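Local coordinates for carbohydrate binding protein, putative, CPB33A (PDB 5FJQ) that is the copper-dependent lytic polysaccharide monooxygenase domain of a larger protein important for efficient utilization of chitin, and probably acts on that polysaccharide, at residues Arg10-Gln13 and Cys14-Gly18; Ala33-Gly36 and Gly37-Thr40; Asn66-Asn69 and Leu70-Met73. One frame throughout, in Å; residues are numbered along the deposited sequence.

Contact 1. Residues Arg10-Gln13 and Cys14-Gly18; sequences RVIQ and CKENG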
ATOM      1  N   ARG A  10       4.186  -2.551  -3.477  1.00 16.96           N
ATOM      2  CA  ARG A  10       4.066  -3.848  -4.141  1.00 16.03           C
ATOM      3  C   ARG A  10       3.586  -3.702  -5.605  1.00 16.46           C
ATOM      4  O   ARG A  10       4.093  -4.429  -6.473  1.00 15.84           O
ATOM      5  CB  ARG A  10       3.063  -4.720  -3.374  1.00 14.86           C
ATOM      6  CG  ARG A  10       3.191  -6.190  -3.729  1.00 15.04           C
ATOM      7  CD  ARG A  10       2.297  -7.022  -2.873  1.00 17.20           C
ATOM      8  NE  ARG A  10       2.710  -7.122  -1.488  1.00 15.41           N
ATOM      9  CZ  ARG A  10       1.943  -7.801  -0.604  1.00 17.23           C
ATOM     10  NH1 ARG A  10       0.804  -8.388  -1.009  1.00 13.69           N
ATOM     11  NH2 ARG A  10       2.311  -7.937   0.657  1.00 13.65           N
ATOM     12  N   VAL A  11       2.614  -2.787  -5.862  1.00 15.61           N
ATOM     13  CA  VAL A  11       2.122  -2.561  -7.248  1.00 14.16           C
ATOM     14  C   VAL A  11       3.326  -1.969  -8.076  1.00 13.39           C
ATOM     15  O   VAL A  11       3.484  -2.249  -9.257  1.00 12.66           O
ATOM     16  CB  VAL A  11       0.833  -1.643  -7.377  1.00 13.26           C
ATOM     17  CG1 VAL A  11      -0.363  -2.298  -6.684  1.00 13.60           C
ATOM     18  CG2 VAL A  11       1.054  -0.199  -6.832  1.00 11.79           C
ATOM     19  N   ILE A  12       4.244  -1.280  -7.408  1.00 13.42           N
ATOM     20  CA  ILE A  12       5.404  -0.626  -8.161  1.00 13.01           C
ATOM     21  C   ILE A  12       6.602  -1.598  -8.355  1.00 14.89           C
ATOM     22  O   ILE A  12       7.371  -1.575  -9.382  1.00 15.33           O
ATOM     23  CB  ILE A  12       5.989   0.642  -7.423  1.00 13.11           C
ATOM     24  CG1 ILE A  12       4.970   1.807  -7.353  1.00 13.14           C
ATOM     25  CG2 ILE A  12       7.316   1.110  -8.105  1.00 12.52           C
ATOM     26  CD1 ILE A  12       4.392   2.270  -8.661  1.00 12.99           C
ATOM     27  N   GLN A  13       6.854  -2.372  -7.316  1.00 14.72           N
ATOM     28  CA  GLN A  13       7.811  -3.467  -7.409  1.00 16.20           C
ATOM     29  C   GLN A  13       7.425  -4.382  -8.576  1.00 16.54           C
ATOM     30  O   GLN A  13       8.217  -4.682  -9.481  1.00 18.07           O
ATOM     31  CB  GLN A  13       7.849  -4.227  -6.089  1.00 16.54           C
ATOM     32  CG  GLN A  13       8.571  -3.463  -4.943  1.00 17.90           C
ATOM     33  CD  GLN A  13      10.053  -3.377  -5.165  1.00 21.01           C
ATOM     34  OE1 GLN A  13      10.520  -3.682  -6.254  1.00 21.59           O
ATOM     35  NE2 GLN A  13      10.830  -2.945  -4.127  1.00 23.38           N
ATOM     36  N   CYS A  14       6.220  -4.827  -8.565  1.00 14.43           N
ATOM     37  CA  CYS A  14       5.859  -5.741  -9.675  1.00 17.66           C
ATOM     38  C   CYS A  14       5.710  -5.059 -11.076  1.00 17.84           C
ATOM     39  O   CYS A  14       6.090  -5.673 -12.099  1.00 17.75           O
ATOM     40  CB  CYS A  14       4.713  -6.630  -9.283  1.00 18.93           C
ATOM     41  SG  CYS A  14       5.119  -8.062  -8.209  1.00 17.64           S
ATOM     42  N   LYS A  15       5.214  -3.813 -11.114  1.00 16.17           N
ATOM     43  CA  LYS A  15       5.166  -3.080 -12.376  1.00 15.65           C
ATOM     44  C   LYS A  15       6.523  -3.111 -13.042  1.00 16.13           C
ATOM     45  O   LYS A  15       6.675  -3.528 -14.191  1.00 14.67           O
ATOM     46  CB  LYS A  15       4.662  -1.637 -12.213  1.00 14.34           C
ATOM     47  CG  LYS A  15       4.982  -0.748 -13.404  1.00 14.19           C
ATOM     48  CD  LYS A  15       4.270   0.584 -13.316  1.00 14.88           C
ATOM     49  CE  LYS A  15       4.975   1.560 -12.335  1.00 15.13           C
ATOM     50  NZ  LYS A  15       6.149   2.215 -13.056  1.00 16.97           N
ATOM     51  N   GLU A  16       7.538  -2.789 -12.258  1.00 16.36           N
ATOM     52  CA  GLU A  16       8.860  -2.571 -12.776  1.00 15.78           C
ATOM     53  C   GLU A  16       9.540  -3.894 -13.105  1.00 16.79           C
ATOM     54  O   GLU A  16      10.516  -3.938 -13.870  1.00 17.98           O
ATOM     55  CB  GLU A  16       9.582  -1.836 -11.660  1.00 16.00           C
ATOM     56  CG  GLU A  16       9.295  -0.335 -11.685  1.00 18.65           C
ATOM     57  CD  GLU A  16      10.129   0.417 -10.674  1.00 20.84           C
ATOM     58  OE1 GLU A  16      11.127  -0.153 -10.193  1.00 20.57           O
ATOM     59  OE2 GLU A  16       9.774   1.569 -10.392  1.00 21.23           O
ATOM     60  N   ASN A  17       9.057  -4.984 -12.512  1.00 14.79           N
ATOM     61  CA  ASN A  17       9.583  -6.303 -12.851  1.00 16.19           C
ATOM     62  C   ASN A  17       8.964  -6.799 -14.204  1.00 16.77           C
ATOM     63  O   ASN A  17       9.402  -7.833 -14.733  1.00 15.88           O
ATOM     64  CB  ASN A  17       9.283  -7.295 -11.748  1.00 19.09           C
ATOM     65  CG  ASN A  17       9.868  -8.684 -12.023  1.00 23.77           C
ATOM     66  OD1 ASN A  17       9.124  -9.678 -12.215  1.00 24.13           O
ATOM     67  ND2 ASN A  17      11.210  -8.759 -12.055  1.00 25.83           N
ATOM     68  N   GLY A  18       7.973  -6.075 -14.739  1.00 16.62           N
ATOM     69  CA  GLY A  18       7.323  -6.461 -16.049  1.00 15.48           C
ATOM     70  C   GLY A  18       5.922  -7.016 -15.834  1.00 19.55           C
ATOM     71  O   GLY A  18       5.734  -8.096 -15.224  1.00 20.09           O
TER
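C14 and R10 meet on the buried flank of a single helix, where C14 N donates to R10 O at 3.0 Å in a nearly straight bond (168° at the hydrogen). C14 CB packs 3.6 Å from the same carbonyl oxygen, and its SG continues to C27 through a disulfide, which ties this turn to helix 25-33. The guanidinium of R10 forms a salt bridge with D176 and a cation-pi contact with W80. V11 O takes the next bond, from K15 N. These are the i to i+4 bonds of alpha-helix 10-17 in the lytic polysaccharide monooxygenase domain; at its end N17 N reaches Q13 O over 3.2 Å with a more bent angle of 136°, and G18 leaves the helix with positive phi. Toward solvent, K15 and E16 meet the buried I12 through a few side-chain contacts. I12 and K15 run alongside each other, CD1 of I12 lying 3.8 Å from CE of K15. E16 instead slants across I12: its CG, anti to its own carbonyl carbon, lies 3.2 Å from I12 O, and the extended chain brings OE2 within 3.4 Å of I12 CG2, while the carboxylate is held by a salt bridge to K8.

Contact 2. Residues Ala33-Gly36 and Gly37-Thr40; sequences AGNG and GLYT
N35 and L38 are joined by the one backbone hydrogen bond that crosses this tight turn: L38 N donates to N35 O at 2.9 Å, with an angle of 152° at the hydrogen. The three-residue spacing draws the chain into a short 3-10 turn. Two residues further on, T40 N repeats the spacing by donating to G37 O at 3.1 Å.

Van der Waals contact links the side chains of the same two residues. They cross at about a right angle, with L38 CD1 touching both the CB and the amide end of N35; the L38 CD1 to N35 CB distance is 3.5 Å. CG of N35 lies between its backbone N and carbonyl carbon (chi1 82°), which turns the amide toward that methyl group and leaves ND2 to donate to I19 O. L38 CG also sits 3.2 Å from N35 O, so the leucine side chain lies against the same acceptor that its own N-H uses. Beyond the turn, L38 packs on V11 and C14 of helix 10-17 and on M73.

The aromatic contribution is slight and lies on the exposed side. G36 O meets the edge of the Y39 ring in its plane, 3.6 Å from Y39 CD2, while the ring hydroxyl is hydrogen-bonded to E20.

Backbone shape depends on G34, which leaves helix 25-33 with positive phi, where a side chain would be jammed against the preceding carbonyl oxygen; G36 and G37 belong to the turn itself. The arrangement is a helix exit followed by a 3-10 turn, in the loop that leads from helix 25-33 to strand 45-47 of the lytic polysaccharide monooxygenase domain.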
ATOM      1  N   ALA A  33      -3.121 -14.320 -10.935  1.00 20.93           N
ATOM      2  CA  ALA A  33      -4.279 -13.941 -10.109  1.00 19.31           C
ATOM      3  C   ALA A  33      -5.004 -12.598 -10.516  1.00 19.62           C
ATOM      4  O   ALA A  33      -6.144 -12.348 -10.120  1.00 21.76           O
ATOM      5  CB  ALA A  33      -3.879 -13.936  -8.641  1.00 17.42           C
ATOM      6  N   GLY A  34      -4.371 -11.760 -11.328  1.00 18.51           N
ATOM      7  CA  GLY A  34      -4.992 -10.459 -11.684  1.00 18.65           C
ATOM      8  C   GLY A  34      -3.987  -9.347 -11.481  1.00 19.79           C
ATOM      9  O   GLY A  34      -3.719  -8.941 -10.324  1.00 20.09           O
ATOM     10  N   ASN A  35      -3.353  -8.887 -12.577  1.00 17.66           N
ATOM     11  CA  ASN A  35      -2.396  -7.814 -12.430  1.00 17.83           C
ATOM     12  C   ASN A  35      -2.486  -6.719 -13.511  1.00 17.18           C
ATOM     13  O   ASN A  35      -1.571  -5.941 -13.630  1.00 13.49           O
ATOM     14  CB  ASN A  35      -0.975  -8.344 -12.409  1.00 19.94           C
ATOM     15  CG  ASN A  35      -0.407  -8.622 -13.834  1.00 24.04           C
ATOM     16  OD1 ASN A  35      -1.174  -8.727 -14.857  1.00 23.52           O
ATOM     17  ND2 ASN A  35       0.916  -8.801 -13.900  1.00 18.86           N
ATOM     18  N   GLY A  36      -3.542  -6.682 -14.322  1.00 15.75           N
ATOM     19  CA  GLY A  36      -3.507  -5.684 -15.402  1.00 18.39           C
ATOM     20  C   GLY A  36      -3.720  -4.281 -14.781  1.00 18.78           C
ATOM     21  O   GLY A  36      -3.459  -3.258 -15.416  1.00 16.73           O
ATOM     22  N   GLY A  37      -4.221  -4.218 -13.538  1.00 18.54           N
ATOM     23  CA  GLY A  37      -4.182  -2.902 -12.838  1.00 20.34           C
ATOM     24  C   GLY A  37      -2.770  -2.362 -12.548  1.00 19.12           C
ATOM     25  O   GLY A  37      -2.611  -1.292 -11.965  1.00 17.60           O
ATOM     26  N   LEU A  38      -1.723  -3.115 -12.886  1.00 21.49           N
ATOM     27  CA  LEU A  38      -0.378  -2.683 -12.545  1.00 17.96           C
ATOM     28  C   LEU A  38       0.081  -1.546 -13.428  1.00 20.18           C
ATOM     29  O   LEU A  38       1.094  -0.886 -13.105  1.00 17.06           O
ATOM     30  CB  LEU A  38       0.651  -3.832 -12.568  1.00 21.16           C
ATOM     31  CG  LEU A  38       0.649  -4.932 -11.494  1.00 19.80           C
ATOM     32  CD1 LEU A  38       1.630  -6.022 -11.857  1.00 20.34           C
ATOM     33  CD2 LEU A  38       0.998  -4.307 -10.159  1.00 20.52           C
ATOM     34  N   TYR A  39      -0.637  -1.308 -14.528  1.00 17.46           N
ATOM     35  CA  TYR A  39      -0.364  -0.156 -15.426  1.00 16.30           C
ATOM     36  C   TYR A  39      -0.825   1.166 -14.800  1.00 15.58           C
ATOM     37  O   TYR A  39      -0.529   2.274 -15.289  1.00 13.80           O
ATOM     38  CB  TYR A  39      -1.192  -0.349 -16.720  1.00 18.46           C
ATOM     39  CG  TYR A  39      -0.478  -1.222 -17.672  1.00 19.91           C
ATOM     40  CD1 TYR A  39       0.628  -0.734 -18.425  1.00 23.03           C
ATOM     41  CD2 TYR A  39      -0.818  -2.554 -17.783  1.00 20.48           C
ATOM     42  CE1 TYR A  39       1.317  -1.585 -19.277  1.00 23.43           C
ATOM     43  CE2 TYR A  39      -0.140  -3.395 -18.635  1.00 20.78           C
ATOM     44  CZ  TYR A  39       0.899  -2.902 -19.389  1.00 21.48           C
ATOM     45  OH  TYR A  39       1.533  -3.798 -20.195  1.00 23.49           O
ATOM     46  N   THR A  40      -1.685   1.053 -13.776  1.00 15.17           N
ATOM     47  CA  THR A  40      -2.315   2.271 -13.207  1.00 16.38           C
ATOM     48  C   THR A  40      -2.196   2.224 -11.664  1.00 17.23           C
ATOM     49  O   THR A  40      -3.194   2.216 -10.942  1.00 17.76           O
ATOM     50  CB  THR A  40      -3.807   2.430 -13.611  1.00 19.12           C
ATOM     51  OG1 THR A  40      -4.504   1.280 -13.205  1.00 18.64           O
ATOM     52  CG2 THR A  40      -4.034   2.631 -15.089  1.00 15.95           C
TER

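Contact 3. Residues Asn66-Asn69 and Leu70-Met73; sequences NRAN and LFGM
A68 lies over the face of the F71 ring, its CA 3.4 Å from the ring centroid and only 7° off the normal, a close CH-pi contact. A68 CB adds an apolar touch to F71 CE2 at 3.9 Å. At the ring's edge is the carbonyl carbon of N66, whose side chain runs alongside the phenylalanine with amide and ring planes 21° apart; N66 OD1 lies 3.9 Å from F71 CE1. The ring is brought back over A68 because F71 CG stands anti to its own carbonyl carbon (chi1 -84°).

Two backbone bonds set this geometry. F71 N donates to A68 O at 3.1 Å, and L70 N donates to R67 O over the same distance. Next to them, OD1 of N69 rests 3.5 Å from L70 CG, while L70 itself packs on V44.

Further out, R61 makes a cation-pi contact with F71, and R67 NH1 is hydrogen-bonded to A45 O. The side chain of R67 comes to about 7 Å from that of H1, a copper ligand. Short 3-10 segments follow N66 and R67 in the long loop between helix 53-56 and strand 83-84, which here passes near the copper site of this lytic polysaccharide monooxygenase.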
ATOM      1  N   ASN A  66      -9.752  -4.253  -3.374  1.00 19.12           N
ATOM      2  CA  ASN A  66     -10.847  -5.082  -3.912  1.00 18.61           C
ATOM      3  C   ASN A  66     -11.109  -4.896  -5.411  1.00 19.29           C
ATOM      4  O   ASN A  66     -12.212  -5.197  -5.925  1.00 16.90           O
ATOM      5  CB  ASN A  66     -12.136  -4.915  -3.082  1.00 20.47           C
ATOM      6  CG  ASN A  66     -13.106  -6.083  -3.245  1.00 22.09           C
ATOM      7  OD1 ASN A  66     -12.702  -7.238  -3.451  1.00 22.83           O
ATOM      8  ND2 ASN A  66     -14.397  -5.794  -3.087  1.00 23.25           N
ATOM      9  N   ARG A  67     -10.071  -4.456  -6.131  1.00 15.82           N
ATOM     10  CA  ARG A  67     -10.148  -4.330  -7.562  1.00 17.75           C
ATOM     11  C   ARG A  67      -9.586  -5.570  -8.232  1.00 17.18           C
ATOM     12  O   ARG A  67      -8.471  -5.945  -7.936  1.00 16.20           O
ATOM     13  CB  ARG A  67      -9.363  -3.095  -7.979  1.00 16.29           C
ATOM     14  CG  ARG A  67     -10.010  -1.864  -7.330  1.00 17.32           C
ATOM     15  CD  ARG A  67      -9.187  -0.635  -7.362  1.00 16.77           C
ATOM     16  NE  ARG A  67      -9.054  -0.177  -8.734  1.00 18.71           N
ATOM     17  CZ  ARG A  67      -9.601   0.936  -9.255  1.00 19.77           C
ATOM     18  NH1 ARG A  67     -10.340   1.786  -8.531  1.00 20.01           N
ATOM     19  NH2 ARG A  67      -9.351   1.245 -10.529  1.00 20.14           N
ATOM     20  N   ALA A  68     -10.343  -6.204  -9.137  1.00 15.02           N
ATOM     21  CA  ALA A  68      -9.939  -7.524  -9.602  1.00 16.19           C
ATOM     22  C   ALA A  68      -8.611  -7.561 -10.393  1.00 15.64           C
ATOM     23  O   ALA A  68      -7.835  -8.545 -10.348  1.00 16.91           O
ATOM     24  CB  ALA A  68     -11.100  -8.183 -10.387  1.00 14.44           C
ATOM     25  N   ASN A  69      -8.388  -6.537 -11.196  1.00 16.22           N
ATOM     26  CA  ASN A  69      -7.168  -6.444 -11.995  1.00 15.88           C
ATOM     27  C   ASN A  69      -5.872  -6.208 -11.098  1.00 15.84           C
ATOM     28  O   ASN A  69      -4.783  -5.986 -11.621  1.00 15.50           O
ATOM     29  CB  ASN A  69      -7.341  -5.371 -13.119  1.00 15.39           C
ATOM     30  CG  ASN A  69      -7.382  -3.920 -12.604  1.00 16.99           C
ATOM     31  OD1 ASN A  69      -6.975  -3.618 -11.462  1.00 18.39           O
ATOM     32  ND2 ASN A  69      -7.722  -2.982 -13.503  1.00 15.48           N
ATOM     33  N   LEU A  70      -6.024  -6.289  -9.773  1.00 16.53           N
ATOM     34  CA  LEU A  70      -4.905  -6.254  -8.825  1.00 16.69           C
ATOM     35  C   LEU A  70      -4.996  -7.384  -7.782  1.00 17.97           C
ATOM     36  O   LEU A  70      -4.247  -7.402  -6.812  1.00 17.88           O
ATOM     37  CB  LEU A  70      -4.862  -4.935  -8.068  1.00 16.47           C
ATOM     38  CG  LEU A  70      -4.671  -3.663  -8.891  1.00 16.96           C
ATOM     39  CD1 LEU A  70      -5.063  -2.465  -8.055  1.00 15.60           C
ATOM     40  CD2 LEU A  70      -3.228  -3.513  -9.464  1.00 17.87           C
ATOM     41  N   PHE A  71      -5.921  -8.295  -7.973  1.00 19.02           N
ATOM     42  CA  PHE A  71      -6.077  -9.451  -7.073  1.00 20.36           C
ATOM     43  C   PHE A  71      -4.754 -10.241  -6.869  1.00 17.30           C
ATOM     44  O   PHE A  71      -4.595 -10.916  -5.882  1.00 16.50           O
ATOM     45  CB  PHE A  71      -7.173 -10.362  -7.592  1.00 22.23           C
ATOM     46  CG  PHE A  71      -8.578  -9.958  -7.177  1.00 23.26           C
ATOM     47  CD1 PHE A  71      -8.830  -8.757  -6.455  1.00 24.69           C
ATOM     48  CD2 PHE A  71      -9.668 -10.746  -7.577  1.00 25.01           C
ATOM     49  CE1 PHE A  71     -10.131  -8.386  -6.093  1.00 23.86           C
ATOM     50  CE2 PHE A  71     -10.972 -10.382  -7.220  1.00 24.48           C
ATOM     51  CZ  PHE A  71     -11.196  -9.196  -6.478  1.00 23.43           C
ATOM     52  N   GLY A  72      -3.778 -10.077  -7.784  1.00 16.08           N
ATOM     53  CA  GLY A  72      -2.483 -10.732  -7.708  1.00 12.85           C
ATOM     54  C   GLY A  72      -1.726 -10.140  -6.498  1.00 12.99           C
ATOM     55  O   GLY A  72      -0.999 -10.842  -5.801  1.00 12.38           O
ATOM     56  N   MET A  73      -2.014  -8.861  -6.235  1.00 13.20           N
ATOM     57  CA  MET A  73      -1.489  -8.107  -5.083  1.00 13.75           C
ATOM     58  C   MET A  73      -1.942  -8.618  -3.729  1.00 13.23           C
ATOM     59  O   MET A  73      -1.281  -8.290  -2.708  1.00 12.43           O
ATOM     60  CB  MET A  73      -1.738  -6.575  -5.214  1.00 15.79           C
ATOM     61  CG  MET A  73      -1.135  -5.929  -6.475  1.00 17.42           C
ATOM     62  SD  MET A  73       0.665  -6.023  -6.502  1.00 19.71           S
ATOM     63  CE  MET A  73       0.903  -7.503  -7.472  1.00 18.95           C
TER

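All three contacts are local and lie within one monooxygenase domain, yet they differ in depth and chemistry. Contact 1 is alpha-helical and half buried, with charged side chains toward solvent; contact 2 is a mostly buried, glycine-rich 3-10 turn, and contact 3 a largely surface one dominated by an aromatic ring. Contacts 2 and 3 lie closest, their centres about 7 Å apart, and probable backbone hydrogen bonds join G37 N to N69 O and G72 N to G34 O. Contact 1 meets both, mainly by packing of V11 on L38 of contact 2 and on L70 and M73 of contact 3, and adds a weak hydrogen bond from R10 NH1 to M73 O.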